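PDB 1VJ0: alcohol dehydrogenase, zinc-containing from Thermotoga maritima, which probably acts as a zinc-dependent oxidoreductase of the medium-chain dehydrogenase type, most likely interconverting alcohols and carbonyl compounds. Local coordinates for residues A[75-80]-A[176-181]; A[52-57]-A[147-152]; A[188-193]-A[268-273]; A[283-288]-A[292-297]; A[115-118]-A[122-125]. All coordinates share one frame; numbering follows the deposited sequence.

Interaction 1 of 5, residues A[75-80]-A[176-181]; sequences LGHEGA and AMCSGA
C178 presses its CB against the carboxylate end of E78, 3.4 Å from OE2, and E78 CG follows at 3.6 Å from the same carbon. With CG anti to its carbonyl carbon (chi1 -67°), the extended E78 chain carries its carboxylate across to C178 and the zinc. H77 NE2 and C178 SG both bind that zinc ion, so the sulfur stands at the nitrogen edge of the imidazole, 3.9 Å from NE2 and 87° off the ring normal. C178 is modelled in two conformers, and these distances describe one of them. Packing thins away from this cluster. M177 CG stays 4.4 Å from G79 O, and the rest of that side chain leads off to F332 and V336 of helix 329-340. On the watery side, a solvent molecule bonds weakly to E78 OE1 at 3.3 Å and also meets S179, itself in two conformers. E78 OE1 has a firmer partner in K373, a salt bridge. Replacing E78 by an alanine would probably leave the zinc one ligand short and K373 without its countercharge. C55 completes the site, Cys-His-Glu-Cys, which probably corresponds to the catalytic metal centre of medium-chain zinc alcohol dehydrogenases.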
# COMPACT_ATOMS: atom_id res chain seq x y z
N LEU A 75 34.08 -18.07 8.00
CA LEU A 75 32.85 -18.06 7.25
C LEU A 75 31.72 -18.49 8.16
O LEU A 75 31.95 -18.87 9.33
CB LEU A 75 32.94 -18.96 6.03
CG LEU A 75 33.94 -18.58 4.95
CD1 LEU A 75 34.12 -19.74 4.01
CD2 LEU A 75 33.51 -17.35 4.22
N GLY A 76 30.50 -18.44 7.59
CA GLY A 76 29.30 -18.92 8.26
C GLY A 76 28.47 -17.74 8.70
O GLY A 76 28.83 -17.07 9.66
N HIS A 77 27.38 -17.47 8.00
CA HIS A 77 26.49 -16.35 8.32
C HIS A 77 25.09 -16.80 8.77
O HIS A 77 24.16 -15.99 8.89
CB HIS A 77 26.43 -15.40 7.12
CG HIS A 77 25.99 -16.07 5.85
ND1 HIS A 77 26.89 -16.61 4.95
CD2 HIS A 77 24.76 -16.25 5.32
CE1 HIS A 77 26.22 -17.13 3.93
NE2 HIS A 77 24.92 -16.93 4.14
N GLU A 78 24.94 -18.11 8.97
CA GLU A 78 23.69 -18.72 9.40
C GLU A 78 23.99 -19.45 10.74
O GLU A 78 24.66 -20.50 10.76
CB GLU A 78 23.25 -19.77 8.35
CG GLU A 78 22.85 -19.22 6.96
CD GLU A 78 22.70 -20.30 5.86
OE1 GLU A 78 22.22 -21.45 6.06
OE2 GLU A 78 23.08 -20.00 4.76
N GLY A 79 23.46 -18.92 11.84
CA GLY A 79 23.74 -19.41 13.16
C GLY A 79 22.64 -19.36 14.20
O GLY A 79 21.72 -18.52 14.15
N ALA A 80 22.70 -20.31 15.12
CA ALA A 80 21.88 -20.29 16.34
C ALA A 80 22.76 -20.74 17.45
O ALA A 80 23.66 -21.56 17.25
CB ALA A 80 20.69 -21.19 16.20
N ALA A 176 17.10 -21.05 8.04
CA ALA A 176 16.02 -20.14 7.68
C ALA A 176 16.49 -18.70 7.56
O ALA A 176 15.89 -17.89 6.85
CB ALA A 176 14.94 -20.18 8.75
N MET A 177 17.55 -18.40 8.29
CA MET A 177 18.02 -17.04 8.47
C MET A 177 18.44 -16.45 7.14
O MET A 177 18.34 -15.25 6.93
CB MET A 177 19.27 -17.03 9.36
CG MET A 177 19.07 -17.52 10.74
SD MET A 177 18.16 -16.27 11.62
CE MET A 177 16.42 -16.67 11.20
N CYS A 178 18.96 -17.31 6.28
CA CYS A 178 19.42 -16.82 5.02
C CYS A 178 18.34 -17.01 3.95
O CYS A 178 17.59 -16.04 3.65
CB CYS A 178 20.69 -17.54 4.62
SG CYS A 178 21.22 -16.96 3.05
N SER A 179 18.25 -18.25 3.41
CA SER A 179 17.35 -18.50 2.30
C SER A 179 15.91 -18.15 2.68
O SER A 179 15.20 -17.55 1.91
CB SER A 179 17.46 -19.98 1.90
OG SER A 179 17.32 -20.82 3.05
N GLY A 180 15.49 -18.47 3.89
CA GLY A 180 14.13 -18.20 4.31
C GLY A 180 13.73 -16.75 4.43
O GLY A 180 12.63 -16.37 4.02
N ALA A 181 14.61 -15.91 4.95
CA ALA A 181 14.28 -14.49 5.04
C ALA A 181 14.31 -13.76 3.70
O ALA A 181 13.53 -12.83 3.46
CB ALA A 181 15.17 -13.82 6.07
O HOH W 1 19.58 -21.12 4.16

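Interaction 2 of 5, residues A[52-57]-A[147-152]; sequences AGVCGS and GCYSSH
Y149 OH, lying 3.4 Å from V54 CG1, hydrogen-bonds to D58 OD2, and C55 N binds that same oxygen, which is thus gripped from both segments. The contact belongs to the GroES-like domain: strand 45-54 runs out into helix 56-62, and the loop that precedes strand 152-155 packs against the end of strand 45-54. V54 and Y149 cross at about a right angle. CG1 of V54 stands anti to the backbone N (chi1 -178°), and CG2 comes to 4.2 Å from Y149 CZ, approaching the ring obliquely. G53 O lies near the ring plane, at the edge, 4.0 Å from Y149 CE1. L363 and L376 help enclose the ring of this buried tyrosine, whose hydroxyl has its partner in D58. A52 CB fills the space beside C148, touching its carbonyl O at 3.4 Å and its CB at 3.9 Å. That carbonyl also takes a weak bond from S150 N, closing an inverse gamma turn centred on Y149. At the other end C55, a ligand of the zinc ion whose site H77, E78 and C178 complete, caps the start of the helix through a weak bond from S57 N to its SG, 3.6 Å long. Inside the loop, S150 OG donates to H152 O at 2.6 Å, in the carbonyl plane and on a lone pair, with a C=O...OG angle of 140°.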
# COMPACT_ATOMS: atom_id res chain seq x y z
N ALA A 52 25.33 -24.18 12.75
CA ALA A 52 25.81 -23.31 11.70
C ALA A 52 25.43 -23.84 10.34
O ALA A 52 25.89 -24.93 9.93
CB ALA A 52 27.32 -23.14 11.77
N GLY A 53 24.62 -23.09 9.60
CA GLY A 53 24.28 -23.51 8.25
C GLY A 53 25.41 -23.29 7.29
O GLY A 53 26.10 -22.27 7.35
N VAL A 54 25.60 -24.23 6.39
CA VAL A 54 26.49 -24.07 5.25
C VAL A 54 25.64 -23.67 4.05
O VAL A 54 24.78 -24.43 3.59
CB VAL A 54 27.31 -25.34 5.00
CG1 VAL A 54 28.27 -25.16 3.85
CG2 VAL A 54 28.09 -25.70 6.24
N CYS A 55 25.89 -22.45 3.55
CA CYS A 55 25.15 -21.85 2.44
C CYS A 55 25.86 -22.03 1.14
O CYS A 55 27.08 -22.11 1.08
CB CYS A 55 24.95 -20.36 2.68
SG CYS A 55 23.80 -19.67 1.47
N GLY A 56 25.11 -22.10 0.05
CA GLY A 56 25.76 -22.27 -1.25
C GLY A 56 26.68 -21.12 -1.60
O GLY A 56 27.68 -21.28 -2.31
N SER A 57 26.36 -19.93 -1.09
CA SER A 57 27.25 -18.78 -1.28
C SER A 57 28.62 -18.90 -0.54
O SER A 57 29.59 -18.20 -0.89
CB SER A 57 26.52 -17.50 -0.88
OG SER A 57 26.22 -17.52 0.51
N GLY A 147 32.21 -15.10 12.60
CA GLY A 147 31.51 -16.01 11.72
C GLY A 147 31.07 -17.26 12.48
O GLY A 147 31.53 -17.48 13.59
N CYS A 148 30.17 -18.04 11.88
CA CYS A 148 29.55 -19.15 12.58
C CYS A 148 30.27 -20.50 12.47
O CYS A 148 29.90 -21.43 13.18
CB CYS A 148 28.11 -19.31 12.08
SG CYS A 148 27.10 -17.87 12.48
N TYR A 149 31.28 -20.61 11.57
CA TYR A 149 32.09 -21.84 11.49
C TYR A 149 33.11 -21.81 12.63
O TYR A 149 34.35 -21.80 12.42
CB TYR A 149 32.84 -21.94 10.18
CG TYR A 149 32.09 -22.17 8.87
CD1 TYR A 149 30.72 -21.96 8.74
CD2 TYR A 149 32.80 -22.61 7.74
CE1 TYR A 149 30.08 -22.12 7.50
CE2 TYR A 149 32.19 -22.76 6.53
CZ TYR A 149 30.83 -22.54 6.42
OH TYR A 149 30.24 -22.69 5.19
N SER A 150 32.58 -21.90 13.84
CA SER A 150 33.30 -21.64 15.04
C SER A 150 32.51 -22.22 16.21
O SER A 150 31.27 -22.44 16.15
CB SER A 150 33.45 -20.11 15.19
OG SER A 150 34.16 -19.75 16.35
N SER A 151 33.21 -22.45 17.29
CA SER A 151 32.63 -22.91 18.55
C SER A 151 31.82 -21.78 19.15
O SER A 151 30.79 -22.04 19.81
CB SER A 151 33.74 -23.35 19.52
OG SER A 151 34.66 -22.28 19.79
N HIS A 152 32.27 -20.55 18.89
CA HIS A 152 31.69 -19.33 19.47
C HIS A 152 31.69 -18.22 18.47
O HIS A 152 32.53 -18.19 17.55
CB HIS A 152 32.50 -18.89 20.71
CG HIS A 152 32.46 -19.89 21.83
ND1 HIS A 152 33.32 -20.97 21.89
CD2 HIS A 152 31.67 -19.96 22.94
CE1 HIS A 152 33.03 -21.70 22.96
NE2 HIS A 152 32.02 -21.12 23.60

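Interaction 3 of 5, residues A[188-193]-A[268-273]; sequences DEYPES and ADFILE
Y190 and F270 both carry CG anti to the backbone N (chi1 -171° and 177°), and these torsions throw their rings toward each other from backbones whose CA atoms stay 8.0 Å apart. The strand belongs to the six-stranded parallel sheet of the Rossmann-type domain, where 268-273 lies between 198-202 and 292-296; the loop of Y190 leads from helix 170-188 into 198-202. The rings form an offset edge-to-face pair, the edge of F270 turned to the face of Y190. Their centroids are 5.5 Å apart and their planes meet at 78°. F270 CD2 does the touching, 3.6 Å from Y190 CD1, while CE2 reaches back to 4.1 Å from Y190 CB. F187 adds a second ring beside F270 and F194 one beside Y190, which extends the pair into an aromatic cluster. At its polar end Y190 OH hydrogen-bonds to K197 NZ, a nitrogen also held by S193 O. The D269 carboxylate is engaged elsewhere, with R289 through a salt bridge and with T198 N, and D269 CB comes only to 4.2 Å from Y190 OH. A leucine in place of Y190 would probably leave the F270 edge without a ring face and K197 without one of its oxygen partners. A water lying in the plane of the Y190 ring bridges the hydroxyl to the strand: it is 2.7 Å from Y190 OH and donates to D269 O at 2.8 Å.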
# COMPACT_ATOMS: atom_id res chain seq x y z
N ASP A 188 6.80 -10.62 0.83
CA ASP A 188 6.37 -9.42 1.55
C ASP A 188 6.23 -8.24 0.60
O ASP A 188 5.50 -7.32 0.90
CB ASP A 188 7.40 -9.07 2.61
CG ASP A 188 6.90 -8.13 3.64
OD1 ASP A 188 5.88 -8.44 4.32
OD2 ASP A 188 7.51 -7.06 3.87
N GLU A 189 6.94 -8.26 -0.53
CA GLU A 189 6.83 -7.14 -1.49
C GLU A 189 5.51 -7.14 -2.29
O GLU A 189 5.14 -6.13 -2.86
CB GLU A 189 8.01 -7.17 -2.46
CG GLU A 189 9.34 -6.82 -1.84
CD GLU A 189 9.34 -5.41 -1.25
OE1 GLU A 189 8.88 -4.45 -1.91
OE2 GLU A 189 9.74 -5.28 -0.10
N TYR A 190 4.82 -8.27 -2.33
CA TYR A 190 3.52 -8.38 -3.03
C TYR A 190 2.43 -7.51 -2.34
O TYR A 190 2.20 -7.67 -1.16
CB TYR A 190 3.06 -9.83 -2.99
CG TYR A 190 1.85 -10.12 -3.84
CD1 TYR A 190 1.91 -9.96 -5.23
CD2 TYR A 190 0.70 -10.63 -3.30
CE1 TYR A 190 0.82 -10.25 -6.03
CE2 TYR A 190 -0.42 -10.93 -4.09
CZ TYR A 190 -0.36 -10.72 -5.44
OH TYR A 190 -1.42 -11.03 -6.23
N PRO A 191 1.82 -6.58 -3.07
CA PRO A 191 0.95 -5.58 -2.42
C PRO A 191 -0.49 -6.02 -2.11
O PRO A 191 -1.26 -5.19 -1.77
CB PRO A 191 0.98 -4.42 -3.43
CG PRO A 191 1.16 -5.08 -4.76
CD PRO A 191 2.02 -6.29 -4.50
N GLU A 192 -0.85 -7.29 -2.26
CA GLU A 192 -2.20 -7.78 -1.93
C GLU A 192 -2.04 -9.02 -1.03
O GLU A 192 -0.94 -9.54 -0.87
CB GLU A 192 -2.96 -8.24 -3.21
CG GLU A 192 -3.29 -7.21 -4.25
CD GLU A 192 -4.26 -6.15 -3.76
OE1 GLU A 192 -5.32 -6.49 -3.16
OE2 GLU A 192 -3.94 -4.96 -3.99
N SER A 193 -3.15 -9.51 -0.50
CA SER A 193 -3.16 -10.85 0.10
C SER A 193 -2.99 -11.95 -0.95
O SER A 193 -3.28 -11.74 -2.12
CB SER A 193 -4.41 -11.08 0.94
OG SER A 193 -5.37 -11.89 0.34
N ALA A 268 -0.04 -17.03 -13.93
CA ALA A 268 0.29 -16.85 -12.51
C ALA A 268 0.10 -15.42 -12.00
O ALA A 268 0.45 -14.46 -12.68
CB ALA A 268 1.76 -17.29 -12.24
N ASP A 269 -0.38 -15.28 -10.76
CA ASP A 269 -0.55 -13.99 -10.10
C ASP A 269 0.81 -13.49 -9.56
O ASP A 269 1.12 -12.29 -9.59
CB ASP A 269 -1.53 -14.20 -8.94
CG ASP A 269 -2.88 -14.70 -9.41
OD1 ASP A 269 -3.47 -14.03 -10.33
OD2 ASP A 269 -3.44 -15.74 -8.99
N PHE A 270 1.65 -14.46 -9.14
CA PHE A 270 2.89 -14.18 -8.45
C PHE A 270 3.90 -15.27 -8.79
O PHE A 270 3.61 -16.45 -8.71
CB PHE A 270 2.66 -14.07 -6.92
CG PHE A 270 3.95 -13.85 -6.10
CD1 PHE A 270 4.77 -14.92 -5.72
CD2 PHE A 270 4.38 -12.55 -5.79
CE1 PHE A 270 5.98 -14.68 -4.99
CE2 PHE A 270 5.55 -12.33 -5.04
CZ PHE A 270 6.34 -13.40 -4.66
N ILE A 271 5.06 -14.85 -9.25
CA ILE A 271 6.17 -15.74 -9.51
C ILE A 271 7.39 -15.38 -8.68
O ILE A 271 7.73 -14.21 -8.56
CB ILE A 271 6.52 -15.73 -11.02
CG1 ILE A 271 5.24 -16.04 -11.82
CG2 ILE A 271 7.59 -16.75 -11.33
CD1 ILE A 271 5.46 -16.17 -13.30
N LEU A 272 8.10 -16.41 -8.20
CA LEU A 272 9.39 -16.23 -7.53
C LEU A 272 10.48 -16.87 -8.37
O LEU A 272 10.42 -18.09 -8.63
CB LEU A 272 9.37 -16.91 -6.16
CG LEU A 272 10.71 -16.87 -5.41
CD1 LEU A 272 11.05 -15.43 -5.02
CD2 LEU A 272 10.63 -17.77 -4.23
N GLU A 273 11.45 -16.06 -8.81
CA GLU A 273 12.64 -16.59 -9.43
C GLU A 273 13.56 -17.01 -8.28
O GLU A 273 14.01 -16.13 -7.53
CB GLU A 273 13.35 -15.56 -10.34
CG GLU A 273 14.51 -16.18 -11.13
CD GLU A 273 15.80 -16.22 -10.30
OE1 GLU A 273 16.14 -15.15 -9.70
OE2 GLU A 273 16.47 -17.27 -10.25
O HOH W 2 -1.03 -10.74 -8.84

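Interaction 4 of 5, residues A[283-288]-A[292-297]; sequences EGSELL and GFYSVA
L288, just past the helix end, and Y294 carry most of this contact, and both hold CG anti to the backbone N (chi1 -163° in each). In L288 this lays the branched end over the start of the strand: CD1 rests 3.6 Å from F293 N, and CD2 comes to 4.1 Å from Y294 CB. G292 faces the leucine, its CA 3.9 Å from L288 CG, and a beta carbon there would run into that side chain. Y294 points its ring at helix 280-287, with chi2 near -10°, far from the perpendicular setting common for aromatic rings. CE2 thereby comes to 3.7 Å from S285 N, and OH sits 3.4 Å from G284 CA, where again a side chain would collide with the hydroxyl. The two segments close a beta-alpha-beta unit in which the helix links neighbouring parallel strands 268-273 and 292-296. Polar ends are satisfied elsewhere, Y294 OH by Q202 OE1 and S285 OG by L281 O. No hydrogen bond crosses between the segments, which implies that the helix, the residue that follows it and the strand are fitted together by shape, with two bare glycine positions making the close approach possible.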
# COMPACT_ATOMS: atom_id res chain seq x y z
N GLU A 283 11.28 -17.73 -19.35
CA GLU A 283 10.05 -18.54 -19.14
C GLU A 283 9.02 -17.91 -18.19
O GLU A 283 7.84 -17.84 -18.50
CB GLU A 283 10.43 -19.93 -18.66
CG GLU A 283 9.23 -20.63 -18.06
CD GLU A 283 9.43 -22.10 -17.81
OE1 GLU A 283 10.59 -22.53 -17.58
OE2 GLU A 283 8.38 -22.79 -17.84
N GLY A 284 9.46 -17.42 -17.05
CA GLY A 284 8.58 -16.81 -16.09
C GLY A 284 7.72 -15.70 -16.66
O GLY A 284 6.53 -15.62 -16.35
N SER A 285 8.32 -14.85 -17.50
CA SER A 285 7.61 -13.70 -18.09
C SER A 285 6.42 -14.17 -18.89
O SER A 285 5.35 -13.57 -18.86
CB SER A 285 8.58 -12.88 -18.97
OG SER A 285 9.63 -12.27 -18.22
N GLU A 286 6.58 -15.30 -19.57
CA GLU A 286 5.49 -15.85 -20.36
C GLU A 286 4.42 -16.57 -19.54
O GLU A 286 3.37 -16.87 -20.06
CB GLU A 286 6.03 -16.81 -21.43
CG GLU A 286 7.04 -16.17 -22.43
CD GLU A 286 6.44 -15.23 -23.46
OE1 GLU A 286 5.25 -14.90 -23.42
OE2 GLU A 286 7.20 -14.80 -24.38
N LEU A 287 4.71 -16.90 -18.28
CA LEU A 287 3.74 -17.52 -17.39
C LEU A 287 2.92 -16.52 -16.58
O LEU A 287 1.92 -16.92 -15.92
CB LEU A 287 4.45 -18.44 -16.39
CG LEU A 287 5.22 -19.63 -16.97
CD1 LEU A 287 5.89 -20.37 -15.84
CD2 LEU A 287 4.27 -20.53 -17.78
N LEU A 288 3.39 -15.28 -16.53
CA LEU A 288 2.81 -14.24 -15.68
C LEU A 288 1.50 -13.69 -16.30
O LEU A 288 1.45 -13.39 -17.51
CB LEU A 288 3.86 -13.12 -15.52
CG LEU A 288 3.72 -12.10 -14.39
CD1 LEU A 288 3.82 -12.76 -13.05
CD2 LEU A 288 4.82 -11.02 -14.55
N GLY A 292 0.32 -9.22 -13.28
CA GLY A 292 1.08 -10.09 -12.41
C GLY A 292 2.33 -9.49 -11.77
O GLY A 292 2.84 -8.42 -12.20
N PHE A 293 2.83 -10.18 -10.73
CA PHE A 293 3.98 -9.74 -9.94
C PHE A 293 5.10 -10.77 -9.92
O PHE A 293 4.91 -11.93 -9.62
CB PHE A 293 3.47 -9.40 -8.53
CG PHE A 293 4.41 -8.60 -7.70
CD1 PHE A 293 5.51 -9.19 -7.13
CD2 PHE A 293 4.13 -7.29 -7.41
CE1 PHE A 293 6.36 -8.47 -6.33
CE2 PHE A 293 4.96 -6.57 -6.58
CZ PHE A 293 6.10 -7.18 -6.06
N TYR A 294 6.30 -10.37 -10.30
CA TYR A 294 7.40 -11.29 -10.42
C TYR A 294 8.53 -10.81 -9.50
O TYR A 294 9.17 -9.82 -9.80
CB TYR A 294 7.86 -11.25 -11.86
CG TYR A 294 8.73 -12.37 -12.38
CD1 TYR A 294 9.31 -13.34 -11.55
CD2 TYR A 294 8.88 -12.51 -13.73
CE1 TYR A 294 10.10 -14.36 -12.09
CE2 TYR A 294 9.65 -13.53 -14.27
CZ TYR A 294 10.25 -14.46 -13.44
OH TYR A 294 10.98 -15.47 -14.03
N SER A 295 8.78 -11.52 -8.39
CA SER A 295 9.86 -11.24 -7.48
C SER A 295 11.04 -12.04 -7.94
O SER A 295 10.96 -13.27 -8.04
CB SER A 295 9.57 -11.64 -6.02
OG SER A 295 8.74 -10.66 -5.40
N VAL A 296 12.15 -11.35 -8.19
CA VAL A 296 13.36 -11.97 -8.66
C VAL A 296 14.39 -11.95 -7.54
O VAL A 296 14.94 -10.91 -7.19
CB VAL A 296 13.88 -11.26 -9.93
CG1 VAL A 296 15.07 -11.96 -10.43
CG2 VAL A 296 12.79 -11.23 -10.98
N ALA A 297 14.67 -13.13 -6.99
CA ALA A 297 15.49 -13.24 -5.76
C ALA A 297 16.64 -14.23 -5.86
O ALA A 297 17.45 -14.26 -4.97
CB ALA A 297 14.63 -13.57 -4.58

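Interaction 5 of 5, residues A[115-118]-A[122-125]; sequences CYWC and KEPY. With ZN (zinc ion), chain E.
E123 N donates to W117 O at 2.8 Å with an N-H...O angle of 144°, folding the chain back after helix 116-119 until the CA atoms of C118 and P124 stand 4.5 Å apart. K122 turns the corner with positive phi. Among the side chains, E123, extended beyond CG, crosses the indole at a slant, with OE1 3.5 Å from W117 CD1, at the ring edge and close to its plane. Carboxylate and indole planes are only 20° apart. E123 OE1 also bonds S121 OG and forms a salt bridge with R289 of a neighbouring subunit, and W117 NE1 donates to R290 O of that same subunit. A CxxC pair straddles the start of the helix, part of the four-cysteine zinc lobe, which probably corresponds to the structural-zinc site of medium-chain alcohol dehydrogenases and is completed by C112 and C127. The zinc ion lies 2.4 Å from C115 SG and 2.3 Å from C118 SG. C115 also caps the helix: C118 N donates to C115 SG at 3.4 Å, nearly straight at 170°. K122 points away from the fold-back, and its NZ forms a salt bridge with D328 of a further subunit.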
# COMPACT_ATOMS: atom_id res chain seq x y z
N CYS A 115 21.88 6.25 7.51
CA CYS A 115 21.89 6.67 6.13
C CYS A 115 20.48 6.86 5.58
O CYS A 115 19.47 6.60 6.27
CB CYS A 115 22.66 5.67 5.28
SG CYS A 115 21.78 4.14 5.09
N TYR A 116 20.42 7.31 4.34
CA TYR A 116 19.17 7.49 3.62
C TYR A 116 18.31 6.24 3.67
O TYR A 116 17.10 6.31 3.87
CB TYR A 116 19.43 7.86 2.16
CG TYR A 116 18.20 7.99 1.28
CD1 TYR A 116 17.48 9.19 1.22
CD2 TYR A 116 17.73 6.92 0.57
CE1 TYR A 116 16.35 9.30 0.44
CE2 TYR A 116 16.61 7.02 -0.20
CZ TYR A 116 15.92 8.20 -0.29
OH TYR A 116 14.81 8.28 -1.13
N TRP A 117 18.93 5.09 3.43
CA TRP A 117 18.16 3.87 3.35
C TRP A 117 17.66 3.41 4.71
O TRP A 117 16.50 2.95 4.81
CB TRP A 117 18.91 2.77 2.62
CG TRP A 117 19.06 3.02 1.16
CD1 TRP A 117 18.18 2.73 0.16
CD2 TRP A 117 20.18 3.64 0.51
NE1 TRP A 117 18.69 3.11 -1.06
CE2 TRP A 117 19.92 3.66 -0.88
CE3 TRP A 117 21.40 4.17 0.97
CZ2 TRP A 117 20.80 4.22 -1.81
CZ3 TRP A 117 22.28 4.74 0.03
CH2 TRP A 117 21.99 4.71 -1.33
N CYS A 118 18.52 3.48 5.72
CA CYS A 118 18.14 3.11 7.07
C CYS A 118 17.10 4.09 7.65
O CYS A 118 16.21 3.69 8.35
CB CYS A 118 19.33 3.08 7.98
SG CYS A 118 20.55 1.75 7.65
N LYS A 122 13.58 3.74 4.70
CA LYS A 122 13.23 2.57 5.54
C LYS A 122 13.41 1.23 4.80
O LYS A 122 12.56 0.35 4.85
CB LYS A 122 11.79 2.74 6.10
CG LYS A 122 11.69 3.96 7.00
CD LYS A 122 10.25 4.13 7.54
CE LYS A 122 10.15 5.24 8.58
NZ LYS A 122 8.70 5.35 9.05
N GLU A 123 14.53 1.14 4.06
CA GLU A 123 14.98 -0.05 3.36
C GLU A 123 16.38 -0.43 3.85
O GLU A 123 17.34 -0.37 3.09
CB GLU A 123 15.03 0.25 1.86
CG GLU A 123 13.70 0.61 1.23
CD GLU A 123 13.80 1.37 -0.09
OE1 GLU A 123 14.71 2.20 -0.33
OE2 GLU A 123 12.89 1.16 -0.91
N PRO A 124 16.50 -0.87 5.09
CA PRO A 124 17.81 -1.16 5.67
C PRO A 124 18.61 -2.25 4.98
O PRO A 124 19.85 -2.23 5.06
CB PRO A 124 17.49 -1.57 7.12
CG PRO A 124 16.03 -1.55 7.27
CD PRO A 124 15.41 -1.13 6.04
N TYR A 125 17.93 -3.16 4.29
CA TYR A 125 18.61 -4.21 3.50
C TYR A 125 19.46 -3.54 2.43
O TYR A 125 20.42 -4.14 1.89
CB TYR A 125 17.58 -5.23 2.91
CG TYR A 125 16.31 -4.62 2.41
CD1 TYR A 125 15.22 -4.39 3.25
CD2 TYR A 125 16.21 -4.20 1.10
CE1 TYR A 125 14.09 -3.75 2.79
CE2 TYR A 125 15.08 -3.58 0.62
CZ TYR A 125 14.04 -3.33 1.47
OH TYR A 125 12.96 -2.68 0.92
ZN ZN E . 22.51 2.55 6.67

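Interactions 1 to 4 are buried and interaction 5 lies at the surface of the chain; other subunits reach interactions 3, 4 and 5. Interactions 1 and 2 touch through neighbouring strands 78-86 and 45-54, E78 O meeting G53 N at 2.8 Å; interaction 1 gives three ligands to one zinc ion and interaction 2 the fourth. Interactions 3 and 4 share the parallel sheet, where I271 O lies 2.9 Å from S295 N. Their chemistry is aromatic and apolar, that of interaction 1 metal-centred, while interaction 2 is apolar packing round a tyrosine whose hydroxyl D58 holds. Interaction 5 holds the other zinc and adds salt bridges between subunits; the centres of interactions 1 and 5 are about 21 Å apart.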